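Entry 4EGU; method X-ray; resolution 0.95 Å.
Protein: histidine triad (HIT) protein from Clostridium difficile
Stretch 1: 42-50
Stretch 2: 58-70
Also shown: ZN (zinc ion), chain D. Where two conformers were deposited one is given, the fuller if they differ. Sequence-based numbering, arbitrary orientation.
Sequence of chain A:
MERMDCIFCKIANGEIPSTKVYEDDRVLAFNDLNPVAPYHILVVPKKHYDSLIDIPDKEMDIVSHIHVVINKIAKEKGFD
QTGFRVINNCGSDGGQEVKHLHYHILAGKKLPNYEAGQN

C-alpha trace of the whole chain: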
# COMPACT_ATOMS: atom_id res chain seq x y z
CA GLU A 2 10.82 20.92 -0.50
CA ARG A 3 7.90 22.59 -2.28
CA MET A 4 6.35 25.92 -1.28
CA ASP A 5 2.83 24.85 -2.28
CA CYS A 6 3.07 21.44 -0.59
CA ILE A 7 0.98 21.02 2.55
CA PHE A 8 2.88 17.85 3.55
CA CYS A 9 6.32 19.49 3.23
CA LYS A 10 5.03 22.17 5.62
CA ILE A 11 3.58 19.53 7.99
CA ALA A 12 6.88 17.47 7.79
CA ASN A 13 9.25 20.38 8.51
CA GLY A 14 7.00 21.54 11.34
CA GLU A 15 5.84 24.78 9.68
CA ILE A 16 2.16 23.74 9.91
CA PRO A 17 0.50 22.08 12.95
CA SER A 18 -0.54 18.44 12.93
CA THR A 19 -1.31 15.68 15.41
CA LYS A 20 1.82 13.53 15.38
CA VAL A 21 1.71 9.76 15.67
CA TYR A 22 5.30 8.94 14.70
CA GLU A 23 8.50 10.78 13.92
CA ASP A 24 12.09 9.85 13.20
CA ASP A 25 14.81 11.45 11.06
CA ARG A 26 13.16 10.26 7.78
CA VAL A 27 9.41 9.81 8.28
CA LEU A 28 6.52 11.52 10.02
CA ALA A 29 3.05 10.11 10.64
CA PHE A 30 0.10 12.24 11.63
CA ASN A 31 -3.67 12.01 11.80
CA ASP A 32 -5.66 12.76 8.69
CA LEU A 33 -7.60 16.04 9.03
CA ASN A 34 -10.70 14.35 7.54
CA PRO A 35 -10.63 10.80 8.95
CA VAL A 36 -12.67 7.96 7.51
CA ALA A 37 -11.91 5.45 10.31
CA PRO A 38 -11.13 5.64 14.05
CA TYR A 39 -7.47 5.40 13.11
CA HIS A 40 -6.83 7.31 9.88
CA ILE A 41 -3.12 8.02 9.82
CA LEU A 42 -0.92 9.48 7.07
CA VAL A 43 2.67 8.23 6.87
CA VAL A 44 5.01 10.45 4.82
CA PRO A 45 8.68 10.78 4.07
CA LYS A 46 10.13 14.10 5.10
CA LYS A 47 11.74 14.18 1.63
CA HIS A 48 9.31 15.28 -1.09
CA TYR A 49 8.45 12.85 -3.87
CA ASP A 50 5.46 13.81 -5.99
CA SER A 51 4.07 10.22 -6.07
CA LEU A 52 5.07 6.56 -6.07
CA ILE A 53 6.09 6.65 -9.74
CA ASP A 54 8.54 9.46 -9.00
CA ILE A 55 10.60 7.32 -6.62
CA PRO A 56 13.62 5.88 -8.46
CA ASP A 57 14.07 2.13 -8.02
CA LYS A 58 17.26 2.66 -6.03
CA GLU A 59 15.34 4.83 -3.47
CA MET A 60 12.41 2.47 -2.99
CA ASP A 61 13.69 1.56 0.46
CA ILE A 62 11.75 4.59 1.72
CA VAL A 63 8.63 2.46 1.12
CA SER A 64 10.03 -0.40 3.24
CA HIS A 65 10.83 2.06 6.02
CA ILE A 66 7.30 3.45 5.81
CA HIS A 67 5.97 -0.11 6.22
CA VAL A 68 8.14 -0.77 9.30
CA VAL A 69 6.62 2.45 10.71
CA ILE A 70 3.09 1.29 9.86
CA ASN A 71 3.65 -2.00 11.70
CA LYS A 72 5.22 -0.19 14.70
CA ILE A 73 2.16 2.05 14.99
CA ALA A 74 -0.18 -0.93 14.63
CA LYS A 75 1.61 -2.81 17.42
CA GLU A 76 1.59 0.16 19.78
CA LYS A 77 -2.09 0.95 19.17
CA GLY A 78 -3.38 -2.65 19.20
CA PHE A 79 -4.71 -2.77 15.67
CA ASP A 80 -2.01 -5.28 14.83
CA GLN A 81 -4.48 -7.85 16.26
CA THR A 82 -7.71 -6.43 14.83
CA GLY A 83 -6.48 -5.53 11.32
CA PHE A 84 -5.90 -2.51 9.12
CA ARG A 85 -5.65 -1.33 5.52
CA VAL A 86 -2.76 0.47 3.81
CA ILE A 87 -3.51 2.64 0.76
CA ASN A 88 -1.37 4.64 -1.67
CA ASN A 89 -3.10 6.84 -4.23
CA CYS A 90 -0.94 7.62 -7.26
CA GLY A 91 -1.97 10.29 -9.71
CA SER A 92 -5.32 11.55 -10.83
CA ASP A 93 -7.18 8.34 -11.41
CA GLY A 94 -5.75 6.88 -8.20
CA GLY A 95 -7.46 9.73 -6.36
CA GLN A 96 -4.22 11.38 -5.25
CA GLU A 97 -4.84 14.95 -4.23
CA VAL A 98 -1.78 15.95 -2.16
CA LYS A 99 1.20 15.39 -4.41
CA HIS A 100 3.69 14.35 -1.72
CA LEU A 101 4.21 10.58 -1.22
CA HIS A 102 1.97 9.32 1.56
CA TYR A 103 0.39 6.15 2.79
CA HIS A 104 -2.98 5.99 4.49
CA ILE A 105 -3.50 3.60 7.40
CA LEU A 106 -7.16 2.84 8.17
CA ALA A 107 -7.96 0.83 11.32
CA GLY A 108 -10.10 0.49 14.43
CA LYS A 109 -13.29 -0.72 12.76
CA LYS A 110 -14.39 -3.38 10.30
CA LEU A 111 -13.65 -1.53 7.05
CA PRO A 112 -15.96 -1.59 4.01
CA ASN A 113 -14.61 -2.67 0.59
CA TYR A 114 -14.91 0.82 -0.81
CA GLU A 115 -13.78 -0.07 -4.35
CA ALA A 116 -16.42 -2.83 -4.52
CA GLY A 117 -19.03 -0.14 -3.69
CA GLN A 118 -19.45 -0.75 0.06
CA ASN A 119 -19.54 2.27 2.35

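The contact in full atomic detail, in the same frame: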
# COMPACT_ATOMS: atom_id res chain seq x y z
N LEU A 42 -1.73 9.26 8.27
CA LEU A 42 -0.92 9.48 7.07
C LEU A 42 0.54 9.27 7.46
O LEU A 42 1.01 9.85 8.43
CB LEU A 42 -1.11 10.90 6.56
CG LEU A 42 -2.49 11.17 5.99
CD1 LEU A 42 -2.79 12.65 5.91
CD2 LEU A 42 -2.56 10.58 4.59
N VAL A 43 1.25 8.47 6.66
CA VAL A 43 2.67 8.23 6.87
C VAL A 43 3.42 8.80 5.68
O VAL A 43 3.12 8.42 4.54
CB VAL A 43 2.98 6.72 7.03
CG1 VAL A 43 4.43 6.54 7.44
CG2 VAL A 43 2.06 6.08 8.07
N VAL A 44 4.34 9.73 5.92
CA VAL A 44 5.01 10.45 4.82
C VAL A 44 6.51 10.52 5.04
O VAL A 44 6.97 10.67 6.18
CB VAL A 44 4.52 11.89 4.60
CG1 VAL A 44 3.03 11.91 4.54
CG2 VAL A 44 5.04 12.84 5.69
N PRO A 45 7.28 10.43 3.94
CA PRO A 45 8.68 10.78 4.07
C PRO A 45 8.79 12.28 4.29
O PRO A 45 7.99 13.05 3.78
CB PRO A 45 9.26 10.41 2.70
CG PRO A 45 8.12 10.56 1.76
CD PRO A 45 6.89 10.25 2.53
N LYS A 46 9.81 12.69 5.01
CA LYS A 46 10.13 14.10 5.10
C LYS A 46 10.61 14.65 3.75
O LYS A 46 10.30 15.78 3.40
CB LYS A 46 11.16 14.34 6.21
CG LYS A 46 10.56 14.10 7.58
CD LYS A 46 11.56 14.29 8.71
CE LYS A 46 10.83 14.31 10.05
NZ LYS A 46 11.75 14.50 11.18
N LYS A 47 11.35 13.83 2.99
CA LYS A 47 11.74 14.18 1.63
C LYS A 47 10.51 14.19 0.73
O LYS A 47 9.66 13.31 0.80
CB LYS A 47 12.76 13.16 1.09
CG LYS A 47 13.16 13.39 -0.36
CD LYS A 47 14.32 12.47 -0.80
CE LYS A 47 14.65 12.61 -2.29
NZ LYS A 47 15.15 13.96 -2.61
N HIS A 48 10.40 15.19 -0.13
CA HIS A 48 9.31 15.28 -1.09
C HIS A 48 9.56 14.44 -2.34
O HIS A 48 10.53 14.64 -3.07
CB HIS A 48 9.12 16.74 -1.51
CG HIS A 48 7.98 16.95 -2.45
ND1 HIS A 48 6.74 17.42 -2.06
CD2 HIS A 48 7.90 16.68 -3.77
CE1 HIS A 48 5.95 17.45 -3.12
NE2 HIS A 48 6.62 17.00 -4.16
N TYR A 49 8.63 13.52 -2.59
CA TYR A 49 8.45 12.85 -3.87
C TYR A 49 7.03 13.14 -4.31
O TYR A 49 6.11 13.08 -3.48
CB TYR A 49 8.60 11.33 -3.75
CG TYR A 49 9.93 10.83 -3.37
CD1 TYR A 49 10.91 10.64 -4.35
CD2 TYR A 49 10.21 10.46 -2.07
CE1 TYR A 49 12.13 10.13 -4.04
CE2 TYR A 49 11.44 9.95 -1.75
CZ TYR A 49 12.40 9.79 -2.74
OH TYR A 49 13.62 9.27 -2.39
N ASP A 50 6.79 13.43 -5.59
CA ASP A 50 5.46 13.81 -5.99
C ASP A 50 4.45 12.64 -5.84
O ASP A 50 3.28 12.87 -5.58
CB ASP A 50 5.42 14.26 -7.47
CG ASP A 50 6.15 15.56 -7.75
OD1 ASP A 50 6.44 16.34 -6.83
OD2 ASP A 50 6.41 15.82 -8.95
N LYS A 58 16.20 2.77 -7.02
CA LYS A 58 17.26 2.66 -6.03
C LYS A 58 16.90 3.37 -4.70
O LYS A 58 17.60 3.16 -3.72
CB LYS A 58 18.59 3.15 -6.58
CG LYS A 58 18.68 4.63 -6.73
CD LYS A 58 20.06 4.99 -7.27
CE LYS A 58 20.35 6.47 -7.20
NZ LYS A 58 21.76 6.73 -7.56
N GLU A 59 15.82 4.15 -4.68
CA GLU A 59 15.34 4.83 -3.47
C GLU A 59 14.08 4.20 -2.91
O GLU A 59 13.49 4.76 -1.96
CB GLU A 59 15.14 6.34 -3.74
CG GLU A 59 16.46 7.02 -4.05
CD GLU A 59 16.38 8.45 -4.50
OE1 GLU A 59 15.32 9.08 -4.40
OE2 GLU A 59 17.42 8.94 -4.96
N MET A 60 13.68 3.04 -3.41
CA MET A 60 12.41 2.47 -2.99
C MET A 60 12.44 1.97 -1.56
O MET A 60 11.40 1.70 -0.99
CB MET A 60 11.97 1.35 -3.95
CG MET A 60 10.46 1.08 -3.93
SD MET A 60 9.44 2.46 -4.44
CE MET A 60 9.80 2.51 -6.18
N ASP A 61 13.60 1.91 -0.94
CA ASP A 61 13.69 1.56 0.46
C ASP A 61 12.90 2.52 1.36
O ASP A 61 12.55 2.14 2.47
CB ASP A 61 15.15 1.44 0.94
CG ASP A 61 16.01 2.67 0.63
OD1 ASP A 61 15.52 3.68 0.08
OD2 ASP A 61 17.21 2.61 0.94
N ILE A 62 12.59 3.74 0.90
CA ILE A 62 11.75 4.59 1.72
C ILE A 62 10.39 3.92 1.95
O ILE A 62 9.78 4.09 3.02
CB ILE A 62 11.62 6.01 1.13
CG1 ILE A 62 10.90 6.95 2.10
CG2 ILE A 62 10.90 6.01 -0.20
CD1 ILE A 62 11.56 7.11 3.46
N VAL A 63 9.91 3.16 0.97
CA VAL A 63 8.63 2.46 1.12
C VAL A 63 8.75 1.34 2.17
O VAL A 63 7.82 1.13 2.95
CB VAL A 63 8.11 1.97 -0.24
CG1 VAL A 63 6.84 1.15 -0.07
CG2 VAL A 63 7.85 3.16 -1.16
N SER A 64 9.86 0.61 2.21
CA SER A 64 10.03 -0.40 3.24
C SER A 64 10.08 0.26 4.63
O SER A 64 9.47 -0.24 5.56
CB SER A 64 11.22 -1.30 2.97
OG SER A 64 12.38 -0.58 2.89
N HIS A 65 10.78 1.40 4.74
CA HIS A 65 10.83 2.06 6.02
C HIS A 65 9.43 2.53 6.45
O HIS A 65 9.06 2.37 7.62
CB HIS A 65 11.83 3.20 6.04
CG HIS A 65 12.03 3.74 7.42
ND1 HIS A 65 12.45 2.96 8.49
CD2 HIS A 65 11.79 4.97 7.92
CE1 HIS A 65 12.50 3.72 9.58
NE2 HIS A 65 12.12 4.94 9.25
N ILE A 66 8.66 3.08 5.52
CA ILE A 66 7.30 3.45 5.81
C ILE A 66 6.50 2.26 6.35
O ILE A 66 5.70 2.42 7.27
CB ILE A 66 6.65 4.08 4.57
CG1 ILE A 66 7.19 5.51 4.38
CG2 ILE A 66 5.14 4.04 4.61
CD1 ILE A 66 6.81 6.15 3.04
N HIS A 67 6.70 1.08 5.76
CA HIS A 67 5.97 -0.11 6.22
C HIS A 67 6.43 -0.61 7.60
O HIS A 67 5.59 -1.09 8.36
CB HIS A 67 6.01 -1.21 5.17
CG HIS A 67 5.02 -0.97 4.06
ND1 HIS A 67 5.17 -0.02 3.08
CD2 HIS A 67 3.81 -1.54 3.82
CE1 HIS A 67 4.10 -0.04 2.28
NE2 HIS A 67 3.26 -0.96 2.71
N VAL A 68 7.71 -0.50 7.93
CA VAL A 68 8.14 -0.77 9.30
C VAL A 68 7.40 0.19 10.26
O VAL A 68 6.92 -0.24 11.31
CB VAL A 68 9.67 -0.65 9.45
CG1 VAL A 68 10.06 -0.67 10.93
CG2 VAL A 68 10.34 -1.78 8.67
N VAL A 69 7.32 1.46 9.89
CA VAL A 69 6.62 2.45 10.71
C VAL A 69 5.14 2.08 10.87
O VAL A 69 4.61 2.15 11.98
CB VAL A 69 6.82 3.86 10.13
CG1 VAL A 69 5.90 4.88 10.80
CG2 VAL A 69 8.29 4.26 10.25
N ILE A 70 4.48 1.69 9.78
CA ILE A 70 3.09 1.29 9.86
C ILE A 70 2.93 0.16 10.89
O ILE A 70 2.04 0.22 11.74
CB ILE A 70 2.58 0.86 8.47
CG1 ILE A 70 2.46 2.07 7.55
CG2 ILE A 70 1.25 0.10 8.58
CD1 ILE A 70 2.22 1.74 6.09
ZN ZN D . 6.04 17.95 -0.21

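Strand 42-45 packs against the helix of the second stretch, running roughly antiparallel to it (145° between their directions, axes 9.1 Å apart at closest approach), and the contact buries 372 Å² in all. Leu-42 does not reach the helix. Val-43 points toward it and is the most heavily covered residue of the contact: its CG1 lies 3.8 Å from CG2 of Ile-66 and 4.0 Å from CG1 of Val-69, while its CG2 sits 4.1 Å from CG1 of Ile-70. The two methyls of a compact, branched side chain thus meet three residues of the helix. Ile-70 starts out sideways, but the end of its side chain comes nearer. Val-44 points away, in keeping with the alternation of side chains along a strand, and Pro-45 turns back toward the helix. Its puckered ring offers an apolar surface reaching from Ile-66 back to Ile-62, one turn earlier, with CB 3.9 Å from Ile-62 CG1 and CD 4.1 Å from Ile-66 CD1. Ile-62, Ile-66, Val-69 and Ile-70 follow the spacing that places side chains along one side of a helix, and all are buried, as suits their hydrocarbon character. Beyond the strand, Lys-46 makes no contact with the second stretch; exposed Lys-47 only brushes the periphery, its CE 4.2 Å from Glu-59 OE1. His-48 is out of reach of the second stretch; its ND1 binds the zinc ion at 2.0 Å, and its NE2 donates a hydrogen bond to Asp-50 OD1 at 2.8 Å. Tyr-49 points toward the second stretch and supplies the one hydrogen bond between the two, from its OH to Glu-59 OE1 at 2.6 Å. The carboxylate oxygen approaches at the ring edge, near the ring plane, where the phenol proton can reach it. The same ring adds an apolar contact, CE2 to Ile-62 CG2 at 4.3 Å, so tyrosine suits this place, its ring touching Ile-62 while its hydroxyl reaches the Glu-59 carboxylate.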